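Local coordinates for hypothetical protein (Bacteroides uniformis, PDB 4QE0) that is of unknown function and belongs to the DUF5043 family, folding around an antiparallel beta sheet flanked by helices, at residues Thr22-Asp27 / Tyr31-Asp36; Ser68-Val73 / Ile164-Met169. All coordinates share one frame; numbering follows the deposited sequence.

Contact 1 (Thr22-Asp27 / Tyr31-Asp36); sequences TTFEVD and YQCDVD
Thr23 and Gln32 meet through their polar ends: Thr23 OG1 donates a hydrogen bond to Gln32 OE1 at 2.7 Å, reaching the amide oxygen from somewhat outside the plane of the amide. Gln32 leaves the strand with CG anti to the backbone N (chi1 -179°), then bends at chi2 (60°), and this turn brings its amide across to Thr22 and Thr23 of the neighbouring strand. A water spans the same pair, donating to Thr23 OG1 and accepting from Gln32 NE2 at 2.9 Å. On the other face of the sheet, Phe24 turns the edge of its ring to Cys33, with CE2 3.7 Å from Cys33 CB, which lies in the ring plane; the CG2 methyl of Thr22 sits over the rim of one ring face.

The backbones form a beta hairpin, strand 22-26 running antiparallel to strand 29-36. Thr22-Cys33 and Phe24-Tyr31 are hydrogen-bonded pairs, each with two N-H to O bonds, and Thr23-Gln32 is the non-hydrogen-bonded pair between them. The bond from Phe24 N to Tyr31 O is nearly straight (173° at the hydrogen) and measures 2.7 Å.

The Gln32 amide is fixed from a second direction by its own strand, since NE2 also donates to Asp34 OD1 at 3.1 Å. Replacing Gln32 by an alanine would probably leave Thr23 OG1 without its amide acceptor and the Asp34 carboxylate without one of its donors. That carboxylate is held further by Tyr45 and Tyr53, whose hydroxyls hydrogen-bond to OD2. Beyond the pair, the Tyr31 hydroxyl hydrogen-bonds to the Glu143 carboxylate, Cys33 packs on Val42 and Leu44 of strand 41-45, and the Phe24 ring meets that of Tyr18 and touches Leu136 of helix 136-143.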
loop_
_atom_site.group_PDB
_atom_site.type_symbol
_atom_site.label_atom_id
_atom_site.label_comp_id
_atom_site.label_asym_id
_atom_site.label_seq_id
_atom_site.Cartn_x
_atom_site.Cartn_y
_atom_site.Cartn_z
ATOM N N THR A 22 7.213 -1.908 -27.860
ATOM C CA THR A 22 6.577 -3.240 -27.845
ATOM C C THR A 22 5.214 -3.149 -27.179
ATOM O O THR A 22 4.991 -2.306 -26.312
ATOM C CB THR A 22 7.363 -4.260 -26.960
ATOM O OG1 THR A 22 8.766 -4.184 -27.215
ATOM C CG2 THR A 22 6.894 -5.699 -27.199
ATOM N N THR A 23 4.329 -4.062 -27.536
ATOM C CA THR A 23 3.068 -4.225 -26.831
ATOM C C THR A 23 3.088 -5.535 -26.071
ATOM O O THR A 23 3.478 -6.560 -26.627
ATOM C CB THR A 23 1.911 -4.178 -27.844
ATOM O OG1 THR A 23 2.010 -2.944 -28.592
ATOM C CG2 THR A 23 0.593 -4.211 -27.153
ATOM N N PHE A 24 2.682 -5.501 -24.801
ATOM C CA PHE A 24 2.585 -6.691 -23.963
ATOM C C PHE A 24 1.127 -7.029 -23.710
ATOM O O PHE A 24 0.470 -6.387 -22.898
ATOM C CB PHE A 24 3.298 -6.487 -22.624
ATOM C CG PHE A 24 4.777 -6.314 -22.752
ATOM C CD1 PHE A 24 5.607 -7.415 -22.782
ATOM C CD2 PHE A 24 5.338 -5.052 -22.843
ATOM C CE1 PHE A 24 6.969 -7.262 -22.921
ATOM C CE2 PHE A 24 6.704 -4.890 -22.984
ATOM C CZ PHE A 24 7.520 -5.998 -23.014
ATOM N N GLU A 25 0.622 -8.036 -24.416
ATOM C CA GLU A 25 -0.739 -8.522 -24.222
ATOM C C GLU A 25 -0.688 -9.700 -23.269
ATOM O O GLU A 25 -0.158 -10.747 -23.603
ATOM C CB GLU A 25 -1.366 -8.944 -25.554
ATOM C CG GLU A 25 -1.654 -7.787 -26.501
ATOM C CD GLU A 25 -2.224 -8.242 -27.836
ATOM O OE1 GLU A 25 -1.458 -8.803 -28.645
ATOM O OE2 GLU A 25 -3.432 -8.032 -28.081
ATOM N N VAL A 26 -1.225 -9.503 -22.076
ATOM C CA VAL A 26 -1.239 -10.485 -21.021
ATOM C C VAL A 26 -2.706 -10.812 -20.733
ATOM O O VAL A 26 -3.618 -10.165 -21.270
ATOM C CB VAL A 26 -0.490 -9.881 -19.810
ATOM C CG1 VAL A 26 -0.870 -10.503 -18.472
ATOM C CG2 VAL A 26 1.007 -9.981 -20.061
ATOM N N ASP A 27 -2.941 -11.841 -19.925
ATOM C CA ASP A 27 -4.291 -12.181 -19.505
ATOM C C ASP A 27 -4.893 -11.042 -18.712
ATOM O O ASP A 27 -4.499 -10.795 -17.575
ATOM C CB ASP A 27 -4.321 -13.444 -18.629
ATOM C CG ASP A 27 -4.217 -14.743 -19.434
ATOM O OD1 ASP A 27 -4.172 -14.711 -20.684
ATOM O OD2 ASP A 27 -4.177 -15.819 -18.802
ATOM N N TYR A 31 -0.257 -3.744 -21.946
ATOM C CA TYR A 31 0.635 -2.623 -21.700
ATOM C C TYR A 31 1.410 -2.282 -22.956
ATOM O O TYR A 31 1.815 -3.164 -23.726
ATOM C CB TYR A 31 1.620 -2.931 -20.563
ATOM C CG TYR A 31 1.201 -2.355 -19.221
ATOM C CD1 TYR A 31 -0.056 -2.624 -18.672
ATOM C CD2 TYR A 31 2.056 -1.537 -18.510
ATOM C CE1 TYR A 31 -0.439 -2.107 -17.438
ATOM C CE2 TYR A 31 1.683 -1.011 -17.279
ATOM C CZ TYR A 31 0.440 -1.292 -16.749
ATOM O OH TYR A 31 0.079 -0.754 -15.531
ATOM N N GLN A 32 1.628 -0.994 -23.138
ATOM C CA GLN A 32 2.456 -0.464 -24.204
ATOM C C GLN A 32 3.776 -0.027 -23.597
ATOM O O GLN A 32 3.813 0.619 -22.544
ATOM C CB GLN A 32 1.777 0.739 -24.862
ATOM C CG GLN A 32 2.561 1.360 -26.015
ATOM C CD GLN A 32 2.789 0.370 -27.140
ATOM O OE1 GLN A 32 1.932 -0.481 -27.409
ATOM N NE2 GLN A 32 3.962 0.429 -27.760
ATOM N N CYS A 33 4.850 -0.386 -24.271
ATOM C CA CYS A 33 6.180 0.001 -23.896
ATOM C C CYS A 33 6.766 0.833 -25.059
ATOM O O CYS A 33 6.985 0.312 -26.129
ATOM C CB CYS A 33 6.973 -1.271 -23.629
ATOM S SG CYS A 33 8.744 -1.074 -23.454
ATOM N N ASP A 34 6.961 2.127 -24.846
ATOM C CA ASP A 34 7.549 3.023 -25.843
ATOM C C ASP A 34 8.984 3.317 -25.438
ATOM O O ASP A 34 9.234 3.746 -24.313
ATOM C CB ASP A 34 6.770 4.352 -25.923
ATOM C CG ASP A 34 5.399 4.208 -26.552
ATOM O OD1 ASP A 34 5.149 3.219 -27.277
ATOM O OD2 ASP A 34 4.561 5.114 -26.310
ATOM N N VAL A 35 9.933 3.071 -26.335
ATOM C CA VAL A 35 11.354 3.293 -26.039
ATOM C C VAL A 35 11.990 4.255 -27.051
ATOM O O VAL A 35 11.892 4.043 -28.248
ATOM C CB VAL A 35 12.148 1.974 -26.054
ATOM C CG1 VAL A 35 13.610 2.234 -25.681
ATOM C CG2 VAL A 35 11.537 0.978 -25.083
ATOM N N ASP A 36 12.618 5.313 -26.562
ATOM C CA ASP A 36 13.383 6.238 -27.414
ATOM C C ASP A 36 14.769 5.652 -27.622
ATOM O O ASP A 36 15.493 5.426 -26.663
ATOM C CB ASP A 36 13.494 7.605 -26.758
ATOM C CG ASP A 36 14.357 8.583 -27.568
ATOM O OD1 ASP A 36 14.049 8.817 -28.751
ATOM O OD2 ASP A 36 15.350 9.108 -27.035
HETATM O O HOH W 1 4.199 -1.161 -30.183
#

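Contact 2 (Ser68-Val73 / Ile164-Met169); sequences SWSSNV and IMLAWM
Val73 approaches Ile164 with 7.1 Å between their CA atoms, just after a short 3-10 turn at 70-72, and no hydrogen bond joins this loop to strand 164-169. The turn is closed internally by Val73 N bonding to Ser70 O at 2.9 Å. Val73 and Ile164 carry the contact: the two side chains pass alongside one another, running opposite ways, so that the methyls Val73 CG2 and Ile164 CG2 come to 3.8 Å. In Ile164, with chi1 at -65°, CG1 stands beside the backbone N and anti to the carbonyl carbon, which leaves CG2 anti to the N and facing the valine, while the CG1 branch runs on to place CD1 3.8 Å from Val73 O. Farther along, Leu166 CD2 reaches Ser70 OG at 4.2 Å, a loose touch; that hydroxyl is hydrogen-bonded to a glycerol, probably from the crystallisation liquor.

Val73 also touches Tyr65 and pairs through its backbone with Ile155, while Ile164 packs on Pro154. Strand 164-169 is one of the two edge strands of the sheet, counted within this chain, bonded through Ile164, Leu166 and Trp168 to strand 106-111, and the loop that packs on it here leads from strand 41-45 to helix 78-90.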
loop_
_atom_site.group_PDB
_atom_site.type_symbol
_atom_site.label_atom_id
_atom_site.label_comp_id
_atom_site.label_asym_id
_atom_site.label_seq_id
_atom_site.Cartn_x
_atom_site.Cartn_y
_atom_site.Cartn_z
ATOM N N SER A 68 4.298 24.786 -11.128
ATOM C CA SER A 68 4.999 23.595 -10.649
ATOM C C SER A 68 4.637 23.182 -9.211
ATOM O O SER A 68 4.813 22.017 -8.834
ATOM C CB SER A 68 6.509 23.826 -10.780
ATOM O OG SER A 68 6.969 24.771 -9.827
ATOM N N TRP A 69 4.146 24.126 -8.417
ATOM C CA TRP A 69 3.817 23.886 -7.002
ATOM C C TRP A 69 2.514 23.136 -6.880
ATOM O O TRP A 69 1.456 23.622 -7.277
ATOM C CB TRP A 69 3.750 25.211 -6.252
ATOM C CG TRP A 69 3.839 25.125 -4.772
ATOM C CD1 TRP A 69 4.028 24.011 -3.996
ATOM C CD2 TRP A 69 3.857 26.240 -3.879
ATOM N NE1 TRP A 69 4.130 24.369 -2.665
ATOM C CE2 TRP A 69 4.029 25.732 -2.568
ATOM C CE3 TRP A 69 3.741 27.618 -4.058
ATOM C CZ2 TRP A 69 4.062 26.567 -1.445
ATOM C CZ3 TRP A 69 3.773 28.441 -2.948
ATOM C CH2 TRP A 69 3.947 27.915 -1.661
ATOM N N SER A 70 2.580 21.931 -6.326
ATOM C CA SER A 70 1.387 21.069 -6.252
ATOM C C SER A 70 0.241 21.637 -5.420
ATOM O O SER A 70 -0.934 21.324 -5.666
ATOM C CB SER A 70 1.769 19.669 -5.782
ATOM O OG SER A 70 2.714 19.094 -6.642
ATOM N N SER A 71 0.563 22.503 -4.470
ATOM C CA SER A 71 -0.486 23.178 -3.705
ATOM C C SER A 71 -1.310 24.184 -4.530
ATOM O O SER A 71 -2.330 24.696 -4.057
ATOM C CB SER A 71 0.110 23.842 -2.469
ATOM O OG SER A 71 0.611 22.853 -1.582
ATOM N N ASN A 72 -0.896 24.441 -5.767
ATOM C CA ASN A 72 -1.702 25.239 -6.700
ATOM C C ASN A 72 -2.721 24.372 -7.476
ATOM O O ASN A 72 -3.517 24.900 -8.248
ATOM C CB ASN A 72 -0.754 25.948 -7.668
ATOM C CG ASN A 72 -1.357 27.188 -8.308
ATOM O OD1 ASN A 72 -2.115 28.003 -7.684
ATOM N ND2 ASN A 72 -1.019 27.362 -9.530
ATOM N N VAL A 73 -2.665 23.039 -7.327
ATOM C CA VAL A 73 -3.594 22.137 -8.018
ATOM C C VAL A 73 -4.347 21.141 -7.107
ATOM O O VAL A 73 -5.461 20.742 -7.443
ATOM C CB VAL A 73 -2.918 21.366 -9.181
ATOM C CG1 VAL A 73 -2.459 22.330 -10.270
ATOM C CG2 VAL A 73 -1.752 20.509 -8.735
ATOM N N ILE A 164 -4.661 16.630 -13.836
ATOM C CA ILE A 164 -3.665 17.027 -12.882
ATOM C C ILE A 164 -2.560 15.963 -12.854
ATOM O O ILE A 164 -2.853 14.798 -12.645
ATOM C CB ILE A 164 -4.310 17.187 -11.516
ATOM C CG1 ILE A 164 -5.328 18.348 -11.517
ATOM C CG2 ILE A 164 -3.238 17.424 -10.459
ATOM C CD1 ILE A 164 -6.272 18.364 -10.327
HETATM N N MSE A 165 -1.312 16.352 -13.102
HETATM C CA MSE A 165 -0.214 15.389 -13.161
HETATM C C MSE A 165 0.645 15.407 -11.926
HETATM O O MSE A 165 1.207 16.445 -11.557
HETATM C CB MSE A 165 0.707 15.699 -14.342
HETATM C CG MSE A 165 1.815 14.649 -14.404
HETATM SE SE MSE A 165 2.954 15.051 -15.960
HETATM C CE MSE A 165 4.017 16.509 -15.227
ATOM N N LEU A 166 0.758 14.251 -11.278
ATOM C CA LEU A 166 1.627 14.090 -10.119
ATOM C C LEU A 166 2.664 13.047 -10.455
ATOM O O LEU A 166 2.360 11.844 -10.482
ATOM C CB LEU A 166 0.796 13.691 -8.887
ATOM C CG LEU A 166 -0.322 14.633 -8.390
ATOM C CD1 LEU A 166 -0.983 14.025 -7.153
ATOM C CD2 LEU A 166 0.179 16.041 -8.089
ATOM N N ALA A 167 3.875 13.507 -10.746
ATOM C CA ALA A 167 4.955 12.632 -11.159
ATOM C C ALA A 167 6.062 12.737 -10.126
ATOM O O ALA A 167 6.435 13.847 -9.709
ATOM C CB ALA A 167 5.470 13.043 -12.533
ATOM N N TRP A 168 6.601 11.589 -9.727
ATOM C CA TRP A 168 7.661 11.568 -8.727
ATOM C C TRP A 168 8.622 10.423 -8.922
ATOM O O TRP A 168 8.297 9.440 -9.585
ATOM C CB TRP A 168 7.062 11.553 -7.321
ATOM C CG TRP A 168 6.491 10.238 -6.836
ATOM C CD1 TRP A 168 7.102 9.365 -5.974
ATOM C CD2 TRP A 168 5.232 9.625 -7.184
ATOM N NE1 TRP A 168 6.297 8.284 -5.744
ATOM C CE2 TRP A 168 5.140 8.411 -6.457
ATOM C CE3 TRP A 168 4.171 9.991 -7.999
ATOM C CZ2 TRP A 168 4.022 7.563 -6.527
ATOM C CZ3 TRP A 168 3.056 9.151 -8.069
ATOM C CH2 TRP A 168 2.996 7.943 -7.339
HETATM N N MSE A 169 9.800 10.581 -8.323
HETATM C CA MSE A 169 10.848 9.583 -8.361
HETATM C C MSE A 169 10.850 8.862 -7.050
HETATM O O MSE A 169 10.797 9.486 -5.974
HETATM C CB MSE A 169 12.238 10.203 -8.494
HETATM C CG MSE A 169 12.377 11.238 -9.572
HETATM SE SE MSE A 169 12.204 10.367 -11.320
HETATM C CE MSE A 169 13.465 8.943 -11.215
#

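Contact 1 and contact 2 lie on opposite sides of the chain's centre, their own centres about 26 Å apart and their nearest atoms about 12 Å apart, without touching. Both reach one antiparallel sheet, whose order runs 22-26, 29-36, 41-45, 118-126, 106-111, 164-169. Contact 1 is the hairpin at one end of that order, and contact 2 sets a loop against the strand at the other. Along the chain they come in series: the hairpin is complete before residues 68-73 are reached, and their partner strand follows only some 90 residues later. The sheet thus has a sequence-local pairing at one end and, at the other, a late strand met by a distant loop.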